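Local coordinates for protein caspase-1 subunit p19/18 (PDB 1M72) that probably cleaves target proteins as a caspase-family cysteine protease in the activation cascade that carries out apoptosis, at residues C[16-19]-C[20-24]; C[43-46]-C[47-50]; C[59-62]-C[63-66]; C[119-123]-C[124-128]; C[219-222]-C[223-227]. All blocks are in the same frame, centred on the assembly; numbering follows the deposited sequence.

Interaction 1. Residues C[16-19]-C[20-24]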
loop_
_atom_site.group_PDB
_atom_site.type_symbol
_atom_site.label_atom_id
_atom_site.label_comp_id
_atom_site.label_asym_id
_atom_site.label_seq_id
_atom_site.Cartn_x
_atom_site.Cartn_y
_atom_site.Cartn_z
ATOM N N MET C 16 11.379 -5.447 23.258
ATOM C CA MET C 16 10.206 -4.633 23.050
ATOM C C MET C 16 10.676 -3.162 22.908
ATOM O O MET C 16 11.222 -2.583 23.838
ATOM C CB MET C 16 9.284 -4.821 24.262
ATOM C CG MET C 16 8.007 -4.018 24.219
ATOM S SD MET C 16 7.002 -4.167 25.734
ATOM C CE MET C 16 7.132 -5.950 25.974
ATOM N N PRO C 17 10.489 -2.547 21.726
ATOM C CA PRO C 17 10.910 -1.150 21.502
ATOM C C PRO C 17 9.891 -0.102 21.911
ATOM O O PRO C 17 10.213 1.071 21.987
ATOM C CB PRO C 17 11.153 -1.096 20.000
ATOM C CG PRO C 17 10.047 -1.944 19.494
ATOM C CD PRO C 17 10.072 -3.171 20.460
ATOM N N VAL C 18 8.664 -0.528 22.174
ATOM C CA VAL C 18 7.606 0.397 22.517
ATOM C C VAL C 18 6.472 -0.438 23.122
ATOM O O VAL C 18 6.337 -1.629 22.800
ATOM C CB VAL C 18 7.194 1.143 21.224
ATOM C CG1 VAL C 18 6.513 0.188 20.246
ATOM C CG2 VAL C 18 6.368 2.344 21.554
ATOM N N ASP C 19 5.665 0.140 24.006
ATOM C CA ASP C 19 4.624 -0.671 24.624
ATOM C C ASP C 19 3.574 -1.185 23.657
ATOM O O ASP C 19 3.295 -0.601 22.596
ATOM C CB ASP C 19 3.965 0.042 25.793
ATOM C CG ASP C 19 3.351 1.327 25.397
ATOM O OD1 ASP C 19 4.120 2.234 24.983
ATOM O OD2 ASP C 19 2.099 1.436 25.490
ATOM N N ARG C 20 2.974 -2.288 24.050
ATOM C CA ARG C 20 2.042 -2.951 23.194
ATOM C C ARG C 20 1.025 -2.120 22.431
ATOM O O ARG C 20 0.898 -2.261 21.196
ATOM C CB ARG C 20 1.339 -4.037 23.987
ATOM C CG ARG C 20 0.449 -4.916 23.146
ATOM C CD ARG C 20 -0.529 -5.645 24.019
ATOM N NE ARG C 20 -1.733 -5.953 23.273
ATOM C CZ ARG C 20 -2.108 -7.183 22.995
ATOM N NH1 ARG C 20 -1.353 -8.191 23.429
ATOM N NH2 ARG C 20 -3.206 -7.408 22.276
ATOM N N ASN C 21 0.297 -1.260 23.144
ATOM C CA ASN C 21 -0.762 -0.457 22.526
ATOM C C ASN C 21 -0.438 0.980 22.167
ATOM O O ASN C 21 -1.342 1.787 22.005
ATOM C CB ASN C 21 -1.986 -0.458 23.427
ATOM C CG ASN C 21 -2.405 -1.851 23.806
ATOM O OD1 ASN C 21 -2.643 -2.689 22.939
ATOM N ND2 ASN C 21 -2.480 -2.123 25.108
ATOM N N ALA C 22 0.834 1.314 22.041
ATOM C CA ALA C 22 1.168 2.683 21.698
ATOM C C ALA C 22 0.650 3.051 20.300
ATOM O O ALA C 22 0.684 2.241 19.382
ATOM C CB ALA C 22 2.703 2.885 21.763
ATOM N N PRO C 23 0.081 4.259 20.157
ATOM C CA PRO C 23 -0.408 4.698 18.845
ATOM C C PRO C 23 0.784 5.085 17.961
ATOM O O PRO C 23 0.688 5.057 16.738
ATOM C CB PRO C 23 -1.284 5.921 19.164
ATOM C CG PRO C 23 -0.845 6.356 20.547
ATOM C CD PRO C 23 -0.547 5.041 21.246
ATOM N N TYR C 24 1.917 5.420 18.567
ATOM C CA TYR C 24 3.086 5.837 17.773
ATOM C C TYR C 24 4.282 4.928 17.925
ATOM O O TYR C 24 4.429 4.314 18.964
ATOM C CB TYR C 24 3.542 7.254 18.163
ATOM C CG TYR C 24 2.566 8.305 17.787
ATOM C CD1 TYR C 24 1.443 8.572 18.589
ATOM C CD2 TYR C 24 2.692 8.967 16.574
ATOM C CE1 TYR C 24 0.461 9.478 18.181
ATOM C CE2 TYR C 24 1.721 9.864 16.142
ATOM C CZ TYR C 24 0.607 10.115 16.945
ATOM O OH TYR C 24 -0.363 10.969 16.458
HETATM O O HOH W 1 0.227 -0.622 26.319
#
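Val18 and Ala22 meet through methyl groups, with Val18 CG2 3.7 Å from Ala22 CB. The same branch lies 3.8 Å from Tyr24 O. It reaches both because CG2 stands anti to the Val18 backbone N, while CG1 takes the place between N and the carbonyl carbon (chi1 68°). Asp19 folds its carboxylate back over the residues that follow it (chi1 59°). Asp19 OD1 comes within 3.6 Å of Ala22 CB. Asp19 OD2 accepts from a water at 2.9 Å, and that water in turn accepts from Asn21 N at 3.2 Å. The backbone here is a type I beta turn from Asp19 to Ala22, in the surface loop between strand 14-15 and strand 31-39. Ala22 N closes it by bonding to Asp19 O at 3.2 Å. The N-H points almost straight at the oxygen (172°). Arg20 sends its side chain away from the turn, extended from CG to NE. Its NE gives a weak bond to Asn21 OD1 at 3.4 Å, with the oxygen in the guanidinium plane. Its NH2 forms a salt bridge with Asp235 of the second subunit. Arg261 donates to the carbonyls of Arg20 and Ala22.

Interaction 2. Residues C[43-46]-C[47-50]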
loop_
_atom_site.group_PDB
_atom_site.type_symbol
_atom_site.label_atom_id
_atom_site.label_comp_id
_atom_site.label_asym_id
_atom_site.label_seq_id
_atom_site.Cartn_x
_atom_site.Cartn_y
_atom_site.Cartn_z
ATOM N N PHE C 43 24.626 1.537 -16.693
ATOM C CA PHE C 43 24.441 0.094 -16.721
ATOM C C PHE C 43 25.303 -0.653 -17.733
ATOM O O PHE C 43 25.537 -0.148 -18.826
ATOM C CB PHE C 43 22.965 -0.206 -17.022
ATOM C CG PHE C 43 22.007 0.472 -16.066
ATOM C CD1 PHE C 43 21.686 1.825 -16.218
ATOM C CD2 PHE C 43 21.517 -0.220 -14.944
ATOM C CE1 PHE C 43 20.901 2.491 -15.259
ATOM C CE2 PHE C 43 20.734 0.428 -13.992
ATOM C CZ PHE C 43 20.424 1.794 -14.140
ATOM N N ASP C 44 25.742 -1.863 -17.369
ATOM C CA ASP C 44 26.533 -2.713 -18.255
ATOM C C ASP C 44 25.590 -3.580 -19.081
ATOM O O ASP C 44 25.986 -4.621 -19.572
ATOM C CB ASP C 44 27.495 -3.629 -17.479
ATOM C CG ASP C 44 28.517 -2.850 -16.649
ATOM O OD1 ASP C 44 28.829 -1.691 -17.002
ATOM O OD2 ASP C 44 29.016 -3.413 -15.651
ATOM N N ILE C 45 24.342 -3.131 -19.217
ATOM C CA ILE C 45 23.302 -3.790 -20.013
ATOM C C ILE C 45 23.060 -2.869 -21.227
ATOM O O ILE C 45 22.540 -1.732 -21.100
ATOM C CB ILE C 45 22.020 -3.936 -19.196
ATOM C CG1 ILE C 45 22.292 -4.912 -18.025
ATOM C CG2 ILE C 45 20.879 -4.384 -20.106
ATOM C CD1 ILE C 45 21.554 -4.576 -16.726
ATOM N N HIS C 46 23.448 -3.355 -22.406
ATOM C CA HIS C 46 23.352 -2.548 -23.613
ATOM C C HIS C 46 22.024 -1.846 -23.905
ATOM O O HIS C 46 22.037 -0.759 -24.460
ATOM C CB HIS C 46 23.782 -3.373 -24.839
ATOM C CG HIS C 46 23.768 -2.596 -26.125
ATOM N ND1 HIS C 46 24.637 -1.553 -26.381
ATOM C CD2 HIS C 46 22.955 -2.681 -27.207
ATOM C CE1 HIS C 46 24.357 -1.028 -27.562
ATOM N NE2 HIS C 46 23.340 -1.692 -28.084
ATOM N N SER C 47 20.895 -2.430 -23.529
ATOM C CA SER C 47 19.604 -1.823 -23.836
ATOM C C SER C 47 19.128 -0.733 -22.872
ATOM O O SER C 47 18.078 -0.103 -23.080
ATOM C CB SER C 47 18.542 -2.921 -23.915
ATOM O OG SER C 47 18.562 -3.716 -22.734
ATOM N N LEU C 48 19.907 -0.524 -21.821
ATOM C CA LEU C 48 19.568 0.445 -20.815
ATOM C C LEU C 48 20.386 1.732 -20.944
ATOM O O LEU C 48 21.635 1.743 -20.860
ATOM C CB LEU C 48 19.757 -0.175 -19.409
ATOM C CG LEU C 48 18.895 -1.380 -19.008
ATOM C CD1 LEU C 48 19.117 -1.761 -17.541
ATOM C CD2 LEU C 48 17.475 -1.005 -19.217
ATOM N N LYS C 49 19.661 2.826 -21.123
ATOM C CA LYS C 49 20.277 4.141 -21.256
ATOM C C LYS C 49 20.660 4.697 -19.883
ATOM O O LYS C 49 20.160 4.236 -18.855
ATOM C CB LYS C 49 19.299 5.063 -21.996
ATOM C CG LYS C 49 19.094 4.589 -23.441
ATOM C CD LYS C 49 18.045 5.407 -24.231
ATOM C CE LYS C 49 16.626 5.105 -23.790
ATOM N NZ LYS C 49 15.655 5.421 -24.874
ATOM N N SER C 50 21.559 5.668 -19.850
ATOM C CA SER C 50 21.939 6.236 -18.571
ATOM C C SER C 50 20.794 7.030 -17.926
ATOM O O SER C 50 19.913 7.590 -18.600
ATOM C CB SER C 50 23.206 7.060 -18.709
ATOM O OG SER C 50 24.307 6.165 -18.744
HETATM O O HOH W 2 24.130 2.868 -19.069
#
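The Phe43 ring has Leu48 CD1 and Lys49 O beside it, and both approach obliquely. Phe43 CD2 lies 3.9 Å from Leu48 CD1. Phe43 CD1 lies 3.9 Å from Lys49 O. The ring also meets the imidazole of His108, with the planes at about 50°. His46 meets Ser47 N chiefly through CB, and its ring stands obliquely to that nitrogen.

The apolar part of the contact centres on Leu48. Its CG is 3.8 Å from Ile45 CG2, and its CD1 is 3.8 Å from Ile45 CD1. The two side chains lie side by side and point the same way. In Leu48, CG sits anti to the carbonyl carbon (chi1 -63°), which carries CD1 in between Phe43 and Ile45. Tyr115 of strand 113-115 packs on all three. Ile45 CG2 also touches Ser47 OG.

A type I beta turn from Ile45 to Leu48 sets up this grouping. It is closed by the bond from Leu48 N to Ile45 O, 3.0 Å long, with an N-H...O angle of 163°. A water accepts from Phe43 N at 2.8 Å and donates to Leu48 O at 3.3 Å. It also has a weak bond with Ser50 OG.

Lys49 O accepts a hydrogen bond from NE2 of His108, the probable catalytic histidine. This is consistent with the backbone carbonyl that other caspases present to that histidine. The turn comes just before Lys49, and Phe43 packs on the same imidazole. His108 thus meets this loop both through a polar bond and through a ring contact.

Interaction 3. Residues C[59-62]-C[63-66]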
loop_
_atom_site.group_PDB
_atom_site.type_symbol
_atom_site.label_atom_id
_atom_site.label_comp_id
_atom_site.label_asym_id
_atom_site.label_seq_id
_atom_site.Cartn_x
_atom_site.Cartn_y
_atom_site.Cartn_z
ATOM N N ASP C 59 21.408 13.161 -4.167
ATOM C CA ASP C 59 21.923 14.249 -3.339
ATOM C C ASP C 59 20.836 14.836 -2.474
ATOM O O ASP C 59 21.003 15.072 -1.283
ATOM C CB ASP C 59 22.477 15.383 -4.208
ATOM C CG ASP C 59 23.806 15.028 -4.856
ATOM O OD1 ASP C 59 24.481 14.092 -4.373
ATOM O OD2 ASP C 59 24.181 15.708 -5.842
ATOM N N ASN C 60 19.728 15.115 -3.122
ATOM C CA ASN C 60 18.560 15.678 -2.473
ATOM C C ASN C 60 18.034 14.755 -1.333
ATOM O O ASN C 60 17.769 15.208 -0.238
ATOM C CB ASN C 60 17.522 15.850 -3.580
ATOM C CG ASN C 60 16.349 16.708 -3.194
ATOM O OD1 ASN C 60 16.296 17.311 -2.097
ATOM N ND2 ASN C 60 15.370 16.784 -4.117
ATOM N N LEU C 61 17.907 13.455 -1.583
ATOM C CA LEU C 61 17.361 12.562 -0.557
ATOM C C LEU C 61 18.363 12.418 0.602
ATOM O O LEU C 61 18.008 12.416 1.771
ATOM C CB LEU C 61 17.015 11.191 -1.175
ATOM C CG LEU C 61 16.410 10.184 -0.191
ATOM C CD1 LEU C 61 15.068 10.700 0.372
ATOM C CD2 LEU C 61 16.223 8.863 -0.877
ATOM N N SER C 62 19.620 12.287 0.242
ATOM C CA SER C 62 20.683 12.181 1.216
ATOM C C SER C 62 20.668 13.413 2.136
ATOM O O SER C 62 20.764 13.294 3.350
ATOM C CB SER C 62 22.029 12.096 0.483
ATOM O OG SER C 62 23.107 12.228 1.391
ATOM N N LYS C 63 20.540 14.600 1.550
ATOM C CA LYS C 63 20.536 15.805 2.351
ATOM C C LYS C 63 19.350 15.899 3.323
ATOM O O LYS C 63 19.518 16.248 4.504
ATOM C CB LYS C 63 20.554 17.042 1.452
ATOM C CG LYS C 63 20.309 18.344 2.209
ATOM C CD LYS C 63 20.742 19.605 1.408
ATOM C CE LYS C 63 20.494 20.903 2.238
ATOM N NZ LYS C 63 21.051 22.138 1.598
ATOM N N VAL C 64 18.151 15.605 2.842
ATOM C CA VAL C 64 17.032 15.698 3.747
ATOM C C VAL C 64 17.051 14.594 4.818
ATOM O O VAL C 64 16.733 14.852 5.977
ATOM C CB VAL C 64 15.689 15.735 2.994
ATOM C CG1 VAL C 64 15.335 14.325 2.432
ATOM C CG2 VAL C 64 14.611 16.270 3.940
ATOM N N LEU C 65 17.454 13.377 4.465
ATOM C CA LEU C 65 17.500 12.324 5.461
ATOM C C LEU C 65 18.567 12.621 6.554
ATOM O O LEU C 65 18.433 12.190 7.700
ATOM C CB LEU C 65 17.743 10.970 4.788
ATOM C CG LEU C 65 16.668 10.588 3.759
ATOM C CD1 LEU C 65 17.031 9.278 3.093
ATOM C CD2 LEU C 65 15.300 10.472 4.452
ATOM N N LYS C 66 19.610 13.367 6.221
ATOM C CA LYS C 66 20.614 13.695 7.223
ATOM C C LYS C 66 20.016 14.671 8.223
ATOM O O LYS C 66 20.202 14.527 9.422
ATOM C CB LYS C 66 21.866 14.317 6.577
ATOM C CG LYS C 66 22.777 13.303 5.971
ATOM C CD LYS C 66 23.912 13.951 5.181
ATOM C CE LYS C 66 24.745 12.860 4.513
ATOM N NZ LYS C 66 25.955 13.366 3.809
HETATM O O HOH W 3 25.965 10.899 1.434
#
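Lys66 lies along Ser62, one helical turn earlier, and meets it over most of its length. Its CB is 3.6 Å from Ser62 O, and CG is closer still at 3.3 Å from Ser62 O. CD passes the same carbonyl oxygen at 3.7 Å. CE then leaves the backbone and comes 3.6 Å from Ser62 OG. At the tip, NZ gives a weak bond to a water that is also hydrogen-bonded to Ser62 OG. The first torsion (chi1 -80°) puts CG beside the backbone N of Lys66, and the chain runs extended from there. The methylene groups therefore cover the Ser62 carbonyl before the chain ends at the water-bound ammonium group.

Leu61 and Leu65 pack on another side of the helix, crossing at a slant. Leu61 CG and Leu65 CD1 are 3.5 Å apart, tighter than usual for two carbons. Leu61 has CG anti to its N (chi1 -179°), and this brings its branch towards Leu65. Val64 meets Leu61 more loosely, with Val64 CG1 4.2 Å from Leu61 CD1.

Four backbone bonds from residue i+4 to residue i run through the segment. They include Lys63 N to Asp59 O at 2.9 Å and Lys66 N to Ser62 O at 3.1 Å.

Helix 54-67 is the crossover of the beta-alpha-beta unit between strands 31-39 and 70-76. Leu61 and Leu65 face the sheet, touching strands 31-39 and 98-106, and Leu65 also reaches Phe70 and Val72. Asn60, Leu61 and Val64 pack against helix 203-215, where Asn60 OD1 accepts from Arg213.

Interaction 4. Residues C[119-123]-C[124-128]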
loop_
_atom_site.group_PDB
_atom_site.type_symbol
_atom_site.label_atom_id
_atom_site.label_comp_id
_atom_site.label_asym_id
_atom_site.label_seq_id
_atom_site.Cartn_x
_atom_site.Cartn_y
_atom_site.Cartn_z
ATOM N N THR C 119 22.738 -6.918 -13.773
ATOM C CA THR C 119 21.588 -7.738 -14.120
ATOM C C THR C 119 20.423 -7.355 -13.216
ATOM O O THR C 119 20.567 -6.437 -12.425
ATOM C CB THR C 119 21.954 -9.258 -13.985
ATOM O OG1 THR C 119 20.831 -10.065 -14.363
ATOM C CG2 THR C 119 22.401 -9.585 -12.541
ATOM N N HIS C 120 19.278 -8.025 -13.339
ATOM C CA HIS C 120 18.108 -7.669 -12.523
ATOM C C HIS C 120 17.817 -8.627 -11.360
ATOM O O HIS C 120 18.279 -9.759 -11.344
ATOM C CB HIS C 120 16.867 -7.608 -13.405
ATOM C CG HIS C 120 16.607 -8.890 -14.115
ATOM N ND1 HIS C 120 15.974 -9.956 -13.510
ATOM C CD2 HIS C 120 17.031 -9.336 -15.322
ATOM C CE1 HIS C 120 16.026 -11.005 -14.309
ATOM N NE2 HIS C 120 16.664 -10.656 -15.414
ATOM N N TYR C 121 17.055 -8.148 -10.389
ATOM C CA TYR C 121 16.667 -8.950 -9.241
ATOM C C TYR C 121 15.230 -8.557 -8.868
ATOM O O TYR C 121 14.665 -7.556 -9.390
ATOM C CB TYR C 121 17.616 -8.698 -8.078
ATOM C CG TYR C 121 17.666 -7.259 -7.671
ATOM C CD1 TYR C 121 16.852 -6.772 -6.649
ATOM C CD2 TYR C 121 18.514 -6.369 -8.320
ATOM C CE1 TYR C 121 16.888 -5.409 -6.272
ATOM C CE2 TYR C 121 18.556 -5.013 -7.953
ATOM C CZ TYR C 121 17.737 -4.547 -6.925
ATOM O OH TYR C 121 17.785 -3.218 -6.584
ATOM N N LYS C 122 14.621 -9.368 -8.005
ATOM C CA LYS C 122 13.275 -9.099 -7.568
ATOM C C LYS C 122 13.301 -8.069 -6.451
ATOM O O LYS C 122 14.081 -8.175 -5.510
ATOM C CB LYS C 122 12.588 -10.381 -7.075
ATOM C CG LYS C 122 12.300 -11.373 -8.199
ATOM C CD LYS C 122 11.483 -12.551 -7.683
ATOM C CE LYS C 122 11.406 -13.718 -8.733
ATOM N NZ LYS C 122 10.625 -13.366 -9.968
ATOM N N PRO C 123 12.435 -7.055 -6.549
ATOM C CA PRO C 123 12.317 -5.976 -5.555
ATOM C C PRO C 123 12.206 -6.553 -4.119
ATOM O O PRO C 123 12.792 -5.989 -3.178
ATOM C CB PRO C 123 11.031 -5.257 -5.970
ATOM C CG PRO C 123 10.883 -5.602 -7.413
ATOM C CD PRO C 123 11.357 -6.988 -7.551
ATOM N N ASP C 124 11.459 -7.661 -3.971
ATOM C CA ASP C 124 11.258 -8.354 -2.682
ATOM C C ASP C 124 12.590 -8.649 -1.989
ATOM O O ASP C 124 12.659 -8.798 -0.756
ATOM C CB ASP C 124 10.509 -9.678 -2.877
ATOM C CG ASP C 124 9.095 -9.463 -3.384
ATOM O OD1 ASP C 124 8.151 -9.940 -2.704
ATOM O OD2 ASP C 124 8.928 -8.804 -4.459
ATOM N N ASN C 125 13.643 -8.747 -2.787
ATOM C CA ASN C 125 14.931 -8.982 -2.206
ATOM C C ASN C 125 15.344 -7.879 -1.257
ATOM O O ASN C 125 16.090 -8.156 -0.336
ATOM C CB ASN C 125 16.004 -9.066 -3.269
ATOM C CG ASN C 125 15.939 -10.342 -4.083
ATOM O OD1 ASN C 125 16.924 -10.685 -4.710
ATOM N ND2 ASN C 125 14.787 -11.013 -4.116
ATOM N N LEU C 126 14.884 -6.640 -1.476
ATOM C CA LEU C 126 15.289 -5.519 -0.619
ATOM C C LEU C 126 14.820 -5.614 0.856
ATOM O O LEU C 126 15.567 -5.272 1.767
ATOM C CB LEU C 126 14.830 -4.178 -1.250
ATOM C CG LEU C 126 15.462 -3.949 -2.618
ATOM C CD1 LEU C 126 14.583 -2.990 -3.404
ATOM C CD2 LEU C 126 16.993 -3.486 -2.479
ATOM N N TRP C 127 13.603 -6.104 1.064
ATOM C CA TRP C 127 13.027 -6.225 2.385
ATOM C C TRP C 127 12.984 -7.656 2.974
ATOM O O TRP C 127 12.742 -7.830 4.190
ATOM C CB TRP C 127 11.624 -5.594 2.364
ATOM C CG TRP C 127 10.687 -6.067 1.274
ATOM C CD1 TRP C 127 9.889 -7.192 1.292
ATOM C CD2 TRP C 127 10.380 -5.382 0.035
ATOM N NE1 TRP C 127 9.111 -7.232 0.153
ATOM C CE2 TRP C 127 9.398 -6.141 -0.631
ATOM C CE3 TRP C 127 10.842 -4.194 -0.565
ATOM C CZ2 TRP C 127 8.865 -5.758 -1.883
ATOM C CZ3 TRP C 127 10.313 -3.814 -1.805
ATOM C CH2 TRP C 127 9.332 -4.600 -2.452
ATOM N N TYR C 128 13.276 -8.658 2.137
ATOM C CA TYR C 128 13.257 -10.047 2.558
ATOM C C TYR C 128 14.021 -10.315 3.862
ATOM O O TYR C 128 13.486 -10.970 4.777
ATOM C CB TYR C 128 13.840 -10.938 1.446
ATOM C CG TYR C 128 14.058 -12.384 1.846
ATOM C CD1 TYR C 128 12.973 -13.287 1.950
ATOM C CD2 TYR C 128 15.349 -12.852 2.145
ATOM C CE1 TYR C 128 13.188 -14.639 2.351
ATOM C CE2 TYR C 128 15.570 -14.176 2.534
ATOM C CZ TYR C 128 14.497 -15.052 2.637
ATOM O OH TYR C 128 14.746 -16.334 3.021
#
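Apolar contacts join Tyr121 to Leu126 and Pro123 to Trp127. Tyr121 CE1 is 4.2 Å from Leu126 CG, which sits at the edge of the ring, and the two side chains cross at about a right angle. The tyrosine ring is brought there by a first torsion of 58°, which puts CG between the backbone N and the carbonyl carbon. Pro123 CB lies 4.0 Å from Trp127 CH2.

A backbone carbonyl meets the indole face. Trp127 (chi1 52°) folds back so that Pro123 O stands over one face, 3.6 Å from Trp127 CZ3. Asp124 CA lies over that face too, and both atoms are toward the rim.

These residues lead from strand 120-121, an outer strand of a small antiparallel sheet, into the short, weakly bonded helix 125-128. A type I beta turn from Lys122 to Asn125 makes the corner.

Two hydrogen bonds follow the backbone. Asn125 N to Lys122 O, at 2.8 Å, closes the turn. Leu126 N to Pro123 O, also at 2.8 Å, leads on into the helix.

Polar side chains add looser contacts. Asn125 OD1 is 4.0 Å from Tyr121 CB, and Asn125 ND2 is 3.7 Å from Lys122 CB. Pro123 and Trp127 both rest on Phe186 of strand 182-186, while Tyr121 and Leu126 reach Val105.

Interaction 5. Residues C[219-222]-C[223-227]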
loop_
_atom_site.group_PDB
_atom_site.type_symbol
_atom_site.label_atom_id
_atom_site.label_comp_id
_atom_site.label_asym_id
_atom_site.label_seq_id
_atom_site.Cartn_x
_atom_site.Cartn_y
_atom_site.Cartn_z
ATOM N N ARG C 219 4.797 15.518 10.660
ATOM C CA ARG C 219 3.652 14.854 10.067
ATOM C C ARG C 219 3.839 13.344 10.037
ATOM O O ARG C 219 4.956 12.883 9.844
ATOM C CB ARG C 219 3.495 15.446 8.684
ATOM C CG ARG C 219 2.502 14.844 7.784
ATOM C CD ARG C 219 2.338 15.789 6.610
ATOM N NE ARG C 219 1.628 16.992 7.025
ATOM C CZ ARG C 219 1.435 18.080 6.280
ATOM N NH1 ARG C 219 1.907 18.170 5.033
ATOM N NH2 ARG C 219 0.733 19.085 6.798
ATOM N N ASP C 220 2.769 12.567 10.256
ATOM C CA ASP C 220 2.928 11.119 10.193
ATOM C C ASP C 220 3.179 10.688 8.718
ATOM O O ASP C 220 2.705 11.338 7.755
ATOM C CB ASP C 220 1.742 10.400 10.833
ATOM C CG ASP C 220 0.545 10.283 9.913
ATOM O OD1 ASP C 220 0.534 9.337 9.086
ATOM O OD2 ASP C 220 -0.369 11.144 10.023
ATOM N N ILE C 221 3.959 9.612 8.595
ATOM C CA ILE C 221 4.436 9.075 7.334
ATOM C C ILE C 221 3.342 8.830 6.292
ATOM O O ILE C 221 3.473 9.267 5.137
ATOM C CB ILE C 221 5.346 7.778 7.597
ATOM C CG1 ILE C 221 6.314 7.550 6.424
ATOM C CG2 ILE C 221 4.495 6.520 7.721
ATOM C CD1 ILE C 221 7.009 8.778 5.984
ATOM N N LEU C 222 2.249 8.180 6.690
ATOM C CA LEU C 222 1.174 7.950 5.732
ATOM C C LEU C 222 0.571 9.276 5.219
ATOM O O LEU C 222 0.380 9.434 4.015
ATOM C CB LEU C 222 0.118 7.000 6.324
ATOM C CG LEU C 222 0.740 5.585 6.496
ATOM C CD1 LEU C 222 -0.329 4.579 6.858
ATOM C CD2 LEU C 222 1.458 5.132 5.194
ATOM N N THR C 223 0.354 10.248 6.113
ATOM C CA THR C 223 -0.213 11.532 5.705
ATOM C C THR C 223 0.741 12.269 4.792
ATOM O O THR C 223 0.347 12.916 3.809
ATOM C CB THR C 223 -0.516 12.406 6.915
ATOM O OG1 THR C 223 -1.553 11.781 7.690
ATOM C CG2 THR C 223 -0.960 13.800 6.472
ATOM N N LEU C 224 2.008 12.134 5.119
ATOM C CA LEU C 224 3.077 12.761 4.362
ATOM C C LEU C 224 3.152 12.177 2.938
ATOM O O LEU C 224 3.256 12.911 1.982
ATOM C CB LEU C 224 4.388 12.537 5.097
ATOM C CG LEU C 224 5.512 13.416 4.582
ATOM C CD1 LEU C 224 6.316 13.960 5.798
ATOM C CD2 LEU C 224 6.376 12.623 3.609
ATOM N N LEU C 225 3.110 10.843 2.827
ATOM C CA LEU C 225 3.166 10.197 1.533
ATOM C C LEU C 225 1.860 10.458 0.767
ATOM O O LEU C 225 1.861 10.412 -0.459
ATOM C CB LEU C 225 3.479 8.693 1.690
ATOM C CG LEU C 225 4.950 8.466 2.112
ATOM C CD1 LEU C 225 5.282 6.974 2.330
ATOM C CD2 LEU C 225 5.846 9.099 1.033
ATOM N N THR C 226 0.760 10.763 1.480
ATOM C CA THR C 226 -0.479 11.096 0.792
ATOM C C THR C 226 -0.231 12.422 0.035
ATOM O O THR C 226 -0.568 12.550 -1.141
ATOM C CB THR C 226 -1.622 11.298 1.745
ATOM O OG1 THR C 226 -2.030 10.031 2.261
ATOM C CG2 THR C 226 -2.798 11.936 1.039
ATOM N N PHE C 227 0.400 13.397 0.691
ATOM C CA PHE C 227 0.668 14.636 0.010
ATOM C C PHE C 227 1.790 14.498 -1.021
ATOM O O PHE C 227 1.857 15.263 -1.987
ATOM C CB PHE C 227 0.924 15.754 1.037
ATOM C CG PHE C 227 -0.306 16.076 1.884
ATOM C CD1 PHE C 227 -0.205 16.199 3.275
ATOM C CD2 PHE C 227 -1.582 16.111 1.284
ATOM C CE1 PHE C 227 -1.345 16.326 4.044
ATOM C CE2 PHE C 227 -2.758 16.240 2.052
ATOM C CZ PHE C 227 -2.637 16.341 3.438
#
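Hydrogen bonds from Thr223 to the Asp220 carboxylate start helix 221-235. Asp220 is the N-cap. Its OD1 accepts from Thr223 N at 3.1 Å, met from above the carboxylate plane. Its OD2 accepts from Thr223 OG1 at 2.7 Å on the syn side, somewhat out of the plane. Asp220 has CG between its N and its carbonyl carbon (chi1 81°), and this turns the carboxylate back over the first turn. The backbone bonds follow at once, with Leu224 N to Asp220 O at 2.8 Å and Leu225 N to Ile221 O at 2.8 Å.

The second kind of contact brings the Arg219 guanidinium to Phe227. Arg219 runs along the helix and bends at chi3 (-72°) to get there. Arg219 NH1 is 3.4 Å from Phe227 CD1. Phe227 CD1 and CE1 lie over one face of the guanidinium, toward its rim, and the planes are 65° apart. NH1 also has a long, weak ion pair with Glu211.

Apolar contacts complete the set. Arg219 CG is 3.8 Å from Thr223 CG2, and Ile221 CG1 is 4.3 Å from Leu225 CD1. Ile221, Leu222 and Leu225 face Leu183 of strand 182-186. Leu222, Thr223, Thr226 and Phe227 also meet the second subunit.

With both carboxylate oxygens engaged, Asp220 is held in one orientation at the helix N-terminus. There its negative charge would probably be favoured by the helix dipole.

In the fold
Interactions 1 and 2 are surface turns, on opposite sides of the chain's centre. Interactions 3, 4 and 5 are partly buried and lie nearer the centre. Interactions 3 and 5 sit on different helices, about 9 Å apart at their nearest atoms, and both pack on helix 203-215. Interactions 4 and 5 reach the same strand, 182-186, by different residues. Interaction 2 touches interaction 4 where Ile45 CD1 packs 4.0 Å from Thr119 N. Interactions 1 and 5 both meet the second subunit, interaction 1 by a salt bridge, backbone bonds and packing, interaction 5 by packing. Water bridges appear in interactions 1, 2 and 3. Interaction 2 alone reaches the probable catalytic histidine directly.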